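Local coordinates for protein adenylation domain (Streptomyces sp., PDB 5N9W) that is an adenylation domain of the AMP-binding (ANL) family, built of a large N-terminal part and a smaller C-terminal domain joined in one chain, at residues F206-F211 and R510-K515; R249-L254 and P276-V281; T257-G262 and G284-T289; Y280-G285 and H306-Y311; D450-V455 and V466-A471. All coordinates share one frame; numbering follows the deposited sequence.

Contact 1: residues F206-F211 and R510-K515; sequences FHSMAF and RTINGK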
# COMPACT_ATOMS: atom_id res chain seq x y z
N PHE A 206 2.59 -9.21 5.22
CA PHE A 206 1.86 -8.58 6.31
C PHE A 206 0.57 -7.88 5.84
O PHE A 206 -0.33 -7.58 6.62
CB PHE A 206 2.80 -7.57 6.99
CG PHE A 206 2.22 -6.91 8.20
CD1 PHE A 206 2.14 -7.58 9.41
CD2 PHE A 206 1.78 -5.59 8.14
CE1 PHE A 206 1.62 -6.96 10.53
CE2 PHE A 206 1.25 -4.95 9.26
CZ PHE A 206 1.17 -5.63 10.45
N HIS A 207 0.46 -7.65 4.54
CA HIS A 207 -0.63 -6.86 4.04
C HIS A 207 -1.60 -7.65 3.18
O HIS A 207 -1.27 -8.70 2.64
CB HIS A 207 -0.07 -5.66 3.27
CG HIS A 207 0.74 -4.74 4.13
ND1 HIS A 207 2.11 -4.82 4.21
CD2 HIS A 207 0.36 -3.76 4.99
CE1 HIS A 207 2.54 -3.91 5.07
NE2 HIS A 207 1.50 -3.26 5.55
N SER A 208 -2.82 -7.14 3.08
CA SER A 208 -3.88 -7.80 2.35
C SER A 208 -3.52 -7.88 0.88
O SER A 208 -2.87 -6.99 0.35
CB SER A 208 -5.19 -7.04 2.53
OG SER A 208 -6.10 -7.36 1.48
N MET A 209 -3.93 -8.94 0.22
CA MET A 209 -3.65 -9.01 -1.20
C MET A 209 -4.46 -7.97 -2.00
O MET A 209 -4.22 -7.80 -3.19
CB MET A 209 -3.89 -10.42 -1.71
CG MET A 209 -2.74 -11.35 -1.31
SD MET A 209 -2.91 -13.05 -1.83
CE MET A 209 -2.63 -12.92 -3.60
N ALA A 210 -5.39 -7.27 -1.35
CA ALA A 210 -6.09 -6.19 -2.05
C ALA A 210 -5.34 -4.84 -1.94
O ALA A 210 -5.58 -3.93 -2.73
CB ALA A 210 -7.52 -6.06 -1.54
N PHE A 211 -4.44 -4.74 -0.97
CA PHE A 211 -3.48 -3.64 -0.84
C PHE A 211 -2.22 -3.99 -1.66
O PHE A 211 -1.66 -5.03 -1.48
CB PHE A 211 -3.15 -3.43 0.66
CG PHE A 211 -2.27 -2.25 0.94
CD1 PHE A 211 -2.01 -1.29 -0.02
CD2 PHE A 211 -1.68 -2.12 2.19
CE1 PHE A 211 -1.17 -0.23 0.24
CE2 PHE A 211 -0.86 -1.05 2.47
CZ PHE A 211 -0.60 -0.10 1.50
N ARG A 510 -10.07 2.87 8.13
CA ARG A 510 -9.07 3.16 7.12
C ARG A 510 -9.36 2.44 5.81
O ARG A 510 -10.13 1.48 5.78
CB ARG A 510 -7.69 2.80 7.65
CG ARG A 510 -7.25 3.63 8.84
CD ARG A 510 -5.86 3.25 9.35
NE ARG A 510 -5.31 4.28 10.23
CZ ARG A 510 -5.60 4.37 11.53
NH1 ARG A 510 -6.43 3.50 12.09
NH2 ARG A 510 -5.07 5.33 12.28
N THR A 511 -8.77 2.92 4.73
CA THR A 511 -8.86 2.23 3.45
C THR A 511 -8.01 0.97 3.48
O THR A 511 -7.33 0.69 4.48
CB THR A 511 -8.38 3.12 2.28
OG1 THR A 511 -6.97 3.35 2.39
CG2 THR A 511 -9.10 4.43 2.30
N ILE A 512 -8.06 0.22 2.39
CA ILE A 512 -7.29 -1.01 2.28
C ILE A 512 -5.80 -0.64 2.31
O ILE A 512 -5.00 -1.38 2.87
CB ILE A 512 -7.65 -1.82 1.01
CG1 ILE A 512 -7.18 -3.27 1.14
CG2 ILE A 512 -7.11 -1.16 -0.27
CD1 ILE A 512 -7.64 -3.95 2.40
N ASN A 513 -5.46 0.52 1.75
CA ASN A 513 -4.08 1.02 1.78
C ASN A 513 -3.70 1.53 3.16
O ASN A 513 -2.58 1.98 3.38
CB ASN A 513 -3.88 2.15 0.77
CG ASN A 513 -5.03 2.30 -0.20
OD1 ASN A 513 -6.16 1.86 0.06
ND2 ASN A 513 -4.76 2.94 -1.32
N GLY A 514 -4.63 1.49 4.10
CA GLY A 514 -4.36 1.97 5.44
C GLY A 514 -4.42 3.48 5.63
O GLY A 514 -4.17 3.98 6.72
N LYS A 515 -4.71 4.21 4.56
CA LYS A 515 -4.97 5.65 4.68
C LYS A 515 -6.36 5.85 5.32
O LYS A 515 -7.25 5.02 5.14
CB LYS A 515 -4.90 6.34 3.30
CG LYS A 515 -3.48 6.56 2.77
CD LYS A 515 -3.13 8.05 2.52
CE LYS A 515 -2.84 8.78 3.82
NZ LYS A 515 -1.78 9.81 3.67
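One face of the Phe211 ring is covered by the backbone of Asn513, whose CA stands 3.5 Å from the ring centroid and 10° off its normal, a CH-pi contact placed squarely over the middle. Around this point Asn513 CB leans on Phe211 CE1 at 3.6 Å and Asn513 O approaches Phe211 CZ at 3.4 Å, while Ile512 O comes obliquely at the CG end of the ring. The Asn513 amide is turned 38° from the ring plane. Phe211 reaches this place because its CG is anti to the backbone N (chi1 -175°), which throws the ring across toward the turn. The flat pi face of phenylalanine suits the spot because it can take the C-H of Asn513 CA over its centre. The turn is the type I beta turn Thr511-Gly514, closed by Gly514 N to Thr511 O at 2.8 Å; Gly514 then takes a positive phi that a side chain would make costly. Asn513-Gly514-Lys515 matches the Asn-Gly-Lys core of the A10 signature of adenylation domains, and the contact docks this C-terminal loop on the large N-terminal part. Ile512 supplies the apolar half: its CG1 lies 3.9 Å from Ala210 CB, and its CD1 ends 3.9 Å from Ser208 OG. That hydroxyl oxygen accepts from Ala210 N at 2.9 Å, an ST turn that steadies the type I turn Ser208-Phe211. Asp99 and Arg101, from a neighbouring loop, also touch Ile512, and Arg510 forms a salt bridge with Asp450.

Contact 2: residues R249-L254 and P276-V281; sequences RGITVL and PELRYV. With ACT (acetate ion), chain C.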
# COMPACT_ATOMS: atom_id res chain seq x y z
N ARG A 249 11.06 -15.82 13.15
CA ARG A 249 11.12 -16.29 11.78
C ARG A 249 12.31 -15.66 11.10
O ARG A 249 12.54 -15.87 9.92
CB ARG A 249 9.84 -15.94 11.03
CG ARG A 249 8.60 -16.67 11.52
CD ARG A 249 8.57 -18.11 10.99
NE ARG A 249 7.69 -18.98 11.77
CZ ARG A 249 8.10 -19.77 12.76
NH1 ARG A 249 9.38 -19.84 13.10
NH2 ARG A 249 7.22 -20.52 13.41
N GLY A 250 13.07 -14.88 11.85
CA GLY A 250 14.25 -14.24 11.31
C GLY A 250 13.99 -13.38 10.09
O GLY A 250 14.74 -13.44 9.12
N ILE A 251 12.92 -12.58 10.15
CA ILE A 251 12.57 -11.66 9.07
C ILE A 251 13.70 -10.68 8.82
O ILE A 251 14.24 -10.13 9.74
CB ILE A 251 11.29 -10.86 9.40
CG1 ILE A 251 10.09 -11.78 9.49
CG2 ILE A 251 11.03 -9.83 8.33
CD1 ILE A 251 9.81 -12.51 8.22
N THR A 252 14.06 -10.49 7.56
CA THR A 252 15.13 -9.58 7.21
C THR A 252 14.60 -8.34 6.45
O THR A 252 15.22 -7.28 6.47
CB THR A 252 16.21 -10.30 6.35
OG1 THR A 252 15.78 -10.40 4.98
CG2 THR A 252 16.47 -11.70 6.88
N VAL A 253 13.45 -8.50 5.79
CA VAL A 253 12.83 -7.40 5.06
C VAL A 253 11.41 -7.20 5.59
O VAL A 253 10.53 -8.00 5.32
CB VAL A 253 12.78 -7.64 3.56
CG1 VAL A 253 12.46 -6.37 2.84
CG2 VAL A 253 14.14 -8.19 3.05
N LEU A 254 11.22 -6.15 6.38
CA LEU A 254 9.92 -5.84 6.96
C LEU A 254 9.31 -4.63 6.24
O LEU A 254 9.97 -3.60 6.06
CB LEU A 254 10.06 -5.59 8.46
CG LEU A 254 8.82 -5.17 9.26
CD1 LEU A 254 7.70 -6.17 9.10
CD2 LEU A 254 9.16 -4.98 10.73
N PRO A 276 17.97 -8.96 15.56
CA PRO A 276 19.29 -8.95 14.91
C PRO A 276 19.26 -9.26 13.41
O PRO A 276 20.16 -8.80 12.71
CB PRO A 276 20.05 -10.05 15.67
CG PRO A 276 19.00 -10.88 16.33
CD PRO A 276 17.95 -9.90 16.70
N GLU A 277 18.26 -10.01 12.94
CA GLU A 277 18.16 -10.40 11.54
C GLU A 277 17.61 -9.33 10.60
O GLU A 277 17.77 -9.41 9.38
CB GLU A 277 17.29 -11.65 11.42
CG GLU A 277 17.94 -12.91 11.94
CD GLU A 277 19.30 -13.16 11.31
OE1 GLU A 277 20.30 -13.19 12.05
OE2 GLU A 277 19.37 -13.32 10.07
N LEU A 278 16.94 -8.34 11.16
CA LEU A 278 16.19 -7.36 10.36
C LEU A 278 17.12 -6.43 9.58
O LEU A 278 17.95 -5.76 10.16
CB LEU A 278 15.27 -6.54 11.26
CG LEU A 278 14.04 -5.95 10.59
CD1 LEU A 278 13.14 -7.07 10.08
CD2 LEU A 278 13.28 -5.03 11.54
N ARG A 279 17.00 -6.42 8.26
CA ARG A 279 17.91 -5.61 7.44
C ARG A 279 17.26 -4.30 6.97
O ARG A 279 17.84 -3.23 7.10
CB ARG A 279 18.42 -6.45 6.26
CG ARG A 279 19.39 -7.58 6.68
CD ARG A 279 19.97 -8.42 5.53
NE ARG A 279 20.74 -7.63 4.58
CZ ARG A 279 20.38 -7.43 3.31
NH1 ARG A 279 19.26 -7.98 2.85
NH2 ARG A 279 21.12 -6.68 2.51
N TYR A 280 16.03 -4.40 6.46
CA TYR A 280 15.27 -3.25 5.98
C TYR A 280 13.89 -3.20 6.59
O TYR A 280 13.17 -4.20 6.58
CB TYR A 280 15.08 -3.30 4.47
CG TYR A 280 16.33 -3.23 3.65
CD1 TYR A 280 17.04 -2.05 3.53
CD2 TYR A 280 16.79 -4.35 2.95
CE1 TYR A 280 18.18 -1.98 2.78
CE2 TYR A 280 17.92 -4.28 2.20
CZ TYR A 280 18.62 -3.10 2.11
OH TYR A 280 19.75 -3.00 1.34
N VAL A 281 13.52 -2.04 7.13
CA VAL A 281 12.11 -1.71 7.32
C VAL A 281 11.76 -0.71 6.22
O VAL A 281 12.46 0.28 6.04
CB VAL A 281 11.80 -1.12 8.68
CG1 VAL A 281 10.32 -1.15 8.91
CG2 VAL A 281 12.49 -1.92 9.75
C ACT C . 21.83 -4.11 5.79
O ACT C . 21.58 -3.62 6.91
OXT ACT C . 21.90 -5.36 5.72
CH3 ACT C . 22.01 -3.25 4.59
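Thr252 O is gripped by two successive backbone N-H groups: Arg279 N donates to it at 2.7 Å and Tyr280 N at 3.0 Å. The second meets the carbonyl almost head-on, with a C=O...N angle of 165°, whereas the first comes in at 129° and is tilted from the carbonyl plane. Farther on, Leu254 N donates to Tyr280 O at 2.8 Å, and the two chains run on as parallel strands. Where Thr252 comes nearest Leu278 the backbones are still in loop conformation; Leu278 sets off away from the other segment, but its end swings back. Its CG is anti to the backbone N (chi1 -154°), which brings CD1 to 3.3 Å from Ile251 O and 3.8 Å from Leu254 CB; Leu278 and Ile251 lie side by side. These buried residues pack their branched apolar ends together where loop leads into strand. Gly250, at positive phi, ends the preceding helix in a Schellman motif, a conformation easy for a residue without CB, and its carbonyl O lies beside Glu277 CB. Arg279 is held from several sides: NE makes a weak bond to OXT of an acetate ion, probably from the crystallisation liquor, at 2.8 Å, NH1 forms a salt bridge with Asp201, and NH2 donates to Ser196 O. Thr252 OG1 likewise bonds with Asp201. The pairing joins the two strands of the beta-alpha-beta unit of strand 253-256, helix 258-271 and strand 280-283; strand 202-205 packs against Ile251, Val253 and Leu254, and strand 306-309 lies next to 280-283.

Contact 3: residues T257-G262 and G284-T289; sequences TPTAFG and GGEKLT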
# COMPACT_ATOMS: atom_id res chain seq x y z
N THR A 257 3.27 0.15 7.22
CA THR A 257 2.68 1.48 7.20
C THR A 257 3.02 2.11 8.55
O THR A 257 3.33 1.39 9.49
CB THR A 257 1.16 1.43 7.00
OG1 THR A 257 0.56 0.81 8.13
CG2 THR A 257 0.81 0.64 5.77
N PRO A 258 2.99 3.45 8.64
CA PRO A 258 3.33 4.17 9.88
C PRO A 258 2.46 3.84 11.08
O PRO A 258 2.96 3.81 12.20
CB PRO A 258 3.14 5.62 9.48
CG PRO A 258 3.49 5.64 8.05
CD PRO A 258 2.90 4.37 7.50
N THR A 259 1.18 3.59 10.85
CA THR A 259 0.27 3.22 11.92
C THR A 259 0.65 1.87 12.51
O THR A 259 0.67 1.68 13.72
CB THR A 259 -1.19 3.17 11.41
OG1 THR A 259 -1.47 4.33 10.62
CG2 THR A 259 -2.16 3.11 12.60
N ALA A 260 0.96 0.92 11.65
CA ALA A 260 1.28 -0.42 12.10
C ALA A 260 2.63 -0.42 12.82
O ALA A 260 2.81 -1.13 13.80
CB ALA A 260 1.28 -1.37 10.94
N PHE A 261 3.55 0.42 12.34
CA PHE A 261 4.91 0.49 12.86
C PHE A 261 4.99 1.05 14.28
O PHE A 261 5.84 0.65 15.06
CB PHE A 261 5.78 1.31 11.93
CG PHE A 261 7.22 1.36 12.35
CD1 PHE A 261 8.05 0.26 12.17
CD2 PHE A 261 7.76 2.51 12.89
CE1 PHE A 261 9.37 0.31 12.53
CE2 PHE A 261 9.09 2.57 13.26
CZ PHE A 261 9.90 1.46 13.08
N GLY A 262 4.13 2.01 14.58
CA GLY A 262 4.03 2.55 15.92
C GLY A 262 3.55 1.50 16.91
O GLY A 262 4.06 1.38 18.00
N GLY A 284 5.36 2.21 3.65
CA GLY A 284 4.40 2.57 2.62
C GLY A 284 3.13 3.07 3.26
O GLY A 284 3.06 3.20 4.46
N GLY A 285 2.11 3.36 2.46
CA GLY A 285 0.83 3.80 2.99
C GLY A 285 0.78 5.30 3.25
O GLY A 285 1.07 6.09 2.37
N GLU A 286 0.44 5.68 4.47
CA GLU A 286 0.31 7.10 4.82
C GLU A 286 1.67 7.80 4.85
O GLU A 286 2.71 7.15 4.83
CB GLU A 286 -0.39 7.24 6.17
CG GLU A 286 -1.37 6.12 6.46
CD GLU A 286 -1.05 5.38 7.75
OE1 GLU A 286 -0.65 6.03 8.73
OE2 GLU A 286 -1.22 4.14 7.80
N LYS A 287 1.65 9.13 4.88
CA LYS A 287 2.83 9.94 5.10
C LYS A 287 3.53 9.53 6.38
O LYS A 287 2.88 9.32 7.40
CB LYS A 287 2.45 11.42 5.18
CG LYS A 287 3.62 12.38 5.36
CD LYS A 287 3.28 13.45 6.39
CE LYS A 287 1.81 13.82 6.35
NZ LYS A 287 1.33 14.35 7.65
N LEU A 288 4.85 9.44 6.33
CA LEU A 288 5.64 9.07 7.51
C LEU A 288 6.18 10.32 8.21
O LEU A 288 6.84 11.14 7.59
CB LEU A 288 6.79 8.16 7.09
CG LEU A 288 7.82 7.66 8.11
CD1 LEU A 288 7.27 6.48 8.86
CD2 LEU A 288 9.13 7.30 7.40
N THR A 289 5.90 10.47 9.50
CA THR A 289 6.45 11.56 10.29
C THR A 289 7.65 11.09 11.08
O THR A 289 7.68 9.95 11.55
CB THR A 289 5.40 12.12 11.28
OG1 THR A 289 4.68 11.03 11.85
CG2 THR A 289 4.43 13.03 10.58
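Thr259 OG1 donates to Glu286 OE1 at 2.7 Å, meeting that oxygen on its syn side and 24° out of the carboxylate plane. Glu286 OE2 is nearly as close, 2.8 Å from the same OG1, so the small hydroxyl stands before both oxygens while the two side chains cross at about a right angle. Beside this bond the Pro258 ring presses on the opposite backbone: its CD lies 3.3 Å from Gly284 O, its CG 3.6 Å from Glu286 O, and CG also meets Leu288 CD1 at 4.0 Å. Thr257 CA adds a C-H...O contact to Gly284 O at 3.3 Å. Thr257 is the N-cap residue of helix 258-271 and proline fills the first helical position, where its missing N-H costs nothing. This is the loop side of a beta-alpha-beta unit, in which the first turn of the helix after one strand packs on the loop that leaves the next, 280-283. The Glu286 carboxylate lies near the start of the helix, where the helix dipole would probably favour a negative charge. A bend at chi2 (122°) carries the carboxylate back to the helix. In the shell behind, Gly284 bonds through its backbone with Gln256, Gly285 passes close to Thr257 CG2 with backbone angles that suit a residue lacking CB, and Leu288 O accepts from Ser335 OG. Lys515, from the C-terminal domain, touches Glu286, and Arg510 touches Thr259. Phe261, one turn along the helix, meets Phe283 edge-to-face.

Contact 4: residues Y280-G285 and H306-Y311; sequences YVVFGG and HLINMY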
# COMPACT_ATOMS: atom_id res chain seq x y z
N TYR A 280 16.03 -4.40 6.46
CA TYR A 280 15.27 -3.25 5.98
C TYR A 280 13.89 -3.20 6.59
O TYR A 280 13.17 -4.20 6.58
CB TYR A 280 15.08 -3.30 4.47
CG TYR A 280 16.33 -3.23 3.65
CD1 TYR A 280 17.04 -2.05 3.53
CD2 TYR A 280 16.79 -4.35 2.95
CE1 TYR A 280 18.18 -1.98 2.78
CE2 TYR A 280 17.92 -4.28 2.20
CZ TYR A 280 18.62 -3.10 2.11
OH TYR A 280 19.75 -3.00 1.34
N VAL A 281 13.52 -2.04 7.13
CA VAL A 281 12.11 -1.71 7.32
C VAL A 281 11.76 -0.71 6.22
O VAL A 281 12.46 0.28 6.04
CB VAL A 281 11.80 -1.12 8.68
CG1 VAL A 281 10.32 -1.15 8.91
CG2 VAL A 281 12.49 -1.92 9.75
N VAL A 282 10.72 -1.01 5.46
CA VAL A 282 10.30 -0.17 4.34
C VAL A 282 8.89 0.38 4.61
O VAL A 282 8.02 -0.34 5.09
CB VAL A 282 10.34 -0.95 3.02
CG1 VAL A 282 9.61 -0.22 1.93
CG2 VAL A 282 11.77 -1.19 2.60
N PHE A 283 8.70 1.67 4.35
CA PHE A 283 7.50 2.36 4.79
C PHE A 283 6.59 2.70 3.64
O PHE A 283 7.01 3.37 2.72
CB PHE A 283 7.88 3.64 5.54
CG PHE A 283 8.44 3.39 6.89
CD1 PHE A 283 7.63 2.98 7.92
CD2 PHE A 283 9.79 3.58 7.14
CE1 PHE A 283 8.14 2.76 9.19
CE2 PHE A 283 10.32 3.36 8.40
CZ PHE A 283 9.48 2.95 9.42
N GLY A 284 5.36 2.21 3.65
CA GLY A 284 4.40 2.57 2.62
C GLY A 284 3.13 3.07 3.26
O GLY A 284 3.06 3.20 4.46
N GLY A 285 2.11 3.36 2.46
CA GLY A 285 0.83 3.80 2.99
C GLY A 285 0.78 5.30 3.25
O GLY A 285 1.07 6.09 2.37
N HIS A 306 18.11 -0.74 8.14
CA HIS A 306 17.92 0.50 7.40
C HIS A 306 16.45 0.83 7.43
O HIS A 306 15.62 -0.04 7.25
CB HIS A 306 18.38 0.37 5.94
CG HIS A 306 19.85 0.43 5.74
ND1 HIS A 306 20.76 0.38 6.77
CD2 HIS A 306 20.59 0.55 4.60
CE1 HIS A 306 21.98 0.45 6.29
NE2 HIS A 306 21.91 0.56 4.97
N LEU A 307 16.15 2.10 7.70
CA LEU A 307 14.78 2.61 7.60
C LEU A 307 14.64 3.38 6.31
O LEU A 307 15.36 4.34 6.05
CB LEU A 307 14.42 3.50 8.79
CG LEU A 307 13.73 2.85 9.99
CD1 LEU A 307 14.13 1.41 10.19
CD2 LEU A 307 14.02 3.63 11.25
N ILE A 308 13.71 2.93 5.47
CA ILE A 308 13.55 3.48 4.14
C ILE A 308 12.10 3.88 3.89
O ILE A 308 11.16 3.07 4.00
CB ILE A 308 13.99 2.47 3.06
CG1 ILE A 308 15.50 2.43 2.99
CG2 ILE A 308 13.42 2.85 1.70
CD1 ILE A 308 16.02 1.22 3.52
N ASN A 309 11.95 5.15 3.55
CA ASN A 309 10.66 5.71 3.19
C ASN A 309 10.50 5.61 1.70
O ASN A 309 11.40 5.95 0.95
CB ASN A 309 10.55 7.16 3.64
CG ASN A 309 9.12 7.66 3.63
OD1 ASN A 309 8.18 6.89 3.71
ND2 ASN A 309 8.96 8.96 3.53
N MET A 310 9.33 5.15 1.28
CA MET A 310 9.02 5.09 -0.12
C MET A 310 7.65 5.71 -0.32
O MET A 310 6.66 5.29 0.27
CB MET A 310 9.05 3.64 -0.63
CG MET A 310 10.43 2.96 -0.49
SD MET A 310 10.60 1.50 -1.53
CE MET A 310 11.28 2.20 -3.03
N TYR A 311 7.61 6.76 -1.12
CA TYR A 311 6.35 7.33 -1.51
C TYR A 311 5.83 6.51 -2.66
O TYR A 311 6.56 6.18 -3.57
CB TYR A 311 6.52 8.80 -1.90
CG TYR A 311 5.35 9.38 -2.64
CD1 TYR A 311 4.23 9.83 -1.96
CD2 TYR A 311 5.35 9.47 -4.02
CE1 TYR A 311 3.14 10.35 -2.64
CE2 TYR A 311 4.28 9.99 -4.70
CZ TYR A 311 3.18 10.43 -4.00
OH TYR A 311 2.11 10.95 -4.67
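Strands 280-283 and 306-309 pair in parallel, the two strands of a beta-alpha-beta unit linked by helix 290-300, and Val281 N to His306 O at 2.9 Å opens their bonding. Ile308 then uses both its backbone groups, donating to Val281 O at 3.0 Å and accepting from Phe283 N. The tight part is the buried middle of the pairing, on both faces. On one, Leu307 CD1 lies 3.7 Å from Val281 CG2, and Leu307 CG meets the edge of the Phe283 ring near the ring plane, 3.8 Å from CE2. Leu307 is also covered by Val293 and Trp296 of helix 290-300, so large apolar side chains fit here. On the other face, Ile308 CD1 comes within 3.4 Å of Tyr280 CD1, and Val282 CG1 rests on Met310 SD. The looser margin is at His306, which is partly exposed: its side chain runs beside that of Tyr280, the two ring planes 78° apart, and an acetate ion lies about 4 Å from its side chain at the nearest atoms. A polar aromatic residue tolerates this margin. The other end also slackens, for Met310 N to Phe283 O is 3.3 Å, with the donor in the carbonyl plane. Asn309, whose ND2 bonds to Val336 O, sets its OD1 3.7 Å from Phe283 CB.

Contact 5: residues D450-V455 and V466-A471; sequences DAVVWV and VCAYTA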
# COMPACT_ATOMS: atom_id res chain seq x y z
N ASP A 450 -3.86 9.10 16.96
CA ASP A 450 -4.19 9.43 15.59
C ASP A 450 -5.40 10.35 15.50
O ASP A 450 -6.24 10.36 16.39
CB ASP A 450 -4.46 8.16 14.80
CG ASP A 450 -3.53 8.00 13.64
OD1 ASP A 450 -3.31 9.01 12.93
OD2 ASP A 450 -3.02 6.86 13.45
N ALA A 451 -5.50 11.09 14.41
CA ALA A 451 -6.57 12.05 14.22
C ALA A 451 -6.87 12.26 12.75
O ALA A 451 -5.96 12.32 11.94
CB ALA A 451 -6.24 13.38 14.89
N VAL A 452 -8.14 12.39 12.40
CA VAL A 452 -8.51 12.84 11.07
C VAL A 452 -9.51 13.99 11.18
O VAL A 452 -10.50 13.91 11.90
CB VAL A 452 -9.09 11.69 10.23
CG1 VAL A 452 -10.31 11.12 10.89
CG2 VAL A 452 -9.40 12.17 8.83
N VAL A 453 -9.23 15.10 10.50
CA VAL A 453 -10.16 16.22 10.51
C VAL A 453 -10.71 16.42 9.12
O VAL A 453 -10.04 16.14 8.12
CB VAL A 453 -9.49 17.52 11.05
CG1 VAL A 453 -8.53 17.20 12.18
CG2 VAL A 453 -8.75 18.24 9.96
N TRP A 454 -11.97 16.86 9.05
CA TRP A 454 -12.60 17.13 7.77
C TRP A 454 -13.69 18.19 7.86
O TRP A 454 -14.14 18.53 8.95
CB TRP A 454 -13.18 15.86 7.18
CG TRP A 454 -14.41 15.37 7.86
CD1 TRP A 454 -15.68 15.51 7.41
CD2 TRP A 454 -14.50 14.61 9.08
NE1 TRP A 454 -16.56 14.90 8.27
CE2 TRP A 454 -15.86 14.34 9.31
CE3 TRP A 454 -13.57 14.15 10.01
CZ2 TRP A 454 -16.31 13.63 10.42
CZ3 TRP A 454 -14.01 13.44 11.11
CH2 TRP A 454 -15.37 13.19 11.31
N VAL A 455 -14.10 18.70 6.71
CA VAL A 455 -15.24 19.59 6.62
C VAL A 455 -16.52 18.81 6.53
O VAL A 455 -16.74 18.10 5.56
CB VAL A 455 -15.15 20.49 5.41
CG1 VAL A 455 -16.26 21.54 5.45
CG2 VAL A 455 -13.80 21.13 5.37
N VAL A 466 -14.67 19.03 11.69
CA VAL A 466 -14.82 18.03 12.74
C VAL A 466 -13.54 17.20 12.84
O VAL A 466 -12.78 17.10 11.89
CB VAL A 466 -16.02 17.10 12.47
CG1 VAL A 466 -16.38 16.28 13.72
CG2 VAL A 466 -17.21 17.90 12.04
N CYS A 467 -13.29 16.64 14.02
CA CYS A 467 -12.14 15.80 14.22
C CYS A 467 -12.55 14.48 14.86
O CYS A 467 -13.32 14.47 15.82
CB CYS A 467 -11.10 16.51 15.09
SG CYS A 467 -9.73 15.50 15.69
N ALA A 468 -12.04 13.38 14.31
CA ALA A 468 -12.09 12.09 15.00
C ALA A 468 -10.67 11.70 15.40
O ALA A 468 -9.70 11.99 14.68
CB ALA A 468 -12.73 11.05 14.13
N TYR A 469 -10.53 11.07 16.55
CA TYR A 469 -9.21 10.76 17.04
C TYR A 469 -9.17 9.51 17.90
O TYR A 469 -10.18 9.09 18.47
CB TYR A 469 -8.65 11.95 17.84
CG TYR A 469 -9.34 12.14 19.17
CD1 TYR A 469 -10.58 12.77 19.24
CD2 TYR A 469 -8.76 11.69 20.35
CE1 TYR A 469 -11.23 12.95 20.45
CE2 TYR A 469 -9.40 11.86 21.57
CZ TYR A 469 -10.64 12.49 21.61
OH TYR A 469 -11.29 12.67 22.82
N THR A 470 -7.99 8.92 17.99
CA THR A 470 -7.77 7.73 18.79
C THR A 470 -6.83 8.02 19.95
O THR A 470 -5.80 8.69 19.76
CB THR A 470 -7.21 6.62 17.94
OG1 THR A 470 -6.07 7.12 17.22
CG2 THR A 470 -8.24 6.18 16.95
N ALA A 471 -7.17 7.52 21.13
CA ALA A 471 -6.39 7.74 22.34
C ALA A 471 -5.43 6.60 22.64
O ALA A 471 -5.57 5.51 22.10
CB ALA A 471 -7.32 7.93 23.52
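Trp454 CG stands between the backbone N and the carbonyl carbon (chi1 73°), and this torsion lays the indole along the neighbouring strand, side by side with Val466. Val466 CB sits over one face of the six-membered ring, 4.1 Å from its centroid and 11° off the normal, a CH-pi contact; its own CG1, anti to the backbone N, reaches Trp454 CH2. The far end of the ring, CZ3, then rests 4.1 Å from Ala468 CB, where a small residue leaves space for the indole. The strands form an antiparallel hairpin. Trp454 and Val466 are a hydrogen-bonded pair, Trp454 N to Val466 O at 3.0 Å and Val466 N to Trp454 O at 2.8 Å; Val453 and Cys467 pair without such bonds, and Val453 CG1 touches Cys467 CB at 3.9 Å. At the far end Thr470 N donates to Asp450 O at 2.8 Å. A weak bond runs from Thr470 OG1 to Asp450 O at 3.3 Å. Asp450 itself is turned to Arg510, with which it makes a salt bridge. Helix 518-528 packs on the face of Val452, Trp454, Val466 and Ala468, helix 435-443 on that of Ala451 and Val453, and strand 501-504 flanks 462-471.

Along the chain, contact 1 opens at residues 206-211 and closes at 510-515, so contacts 2, 3, 4 and 5 all nest within its loop. Contacts 2 and 3 cross, since residues 257-262 come before 276-281 and 284-289 follow them. Contact 4 begins on the strand where contact 2 ends, sharing Tyr280 and Val281, and shares Gly284 and Gly285 with contact 3. Contacts 2 and 4 thus build adjacent parallel strands of one sheet, while contact 3 ties the helix to the loop beyond. Contact 5 follows in series as a local hairpin of the C-terminal domain, and contact 1 joins that domain to the N-terminal part.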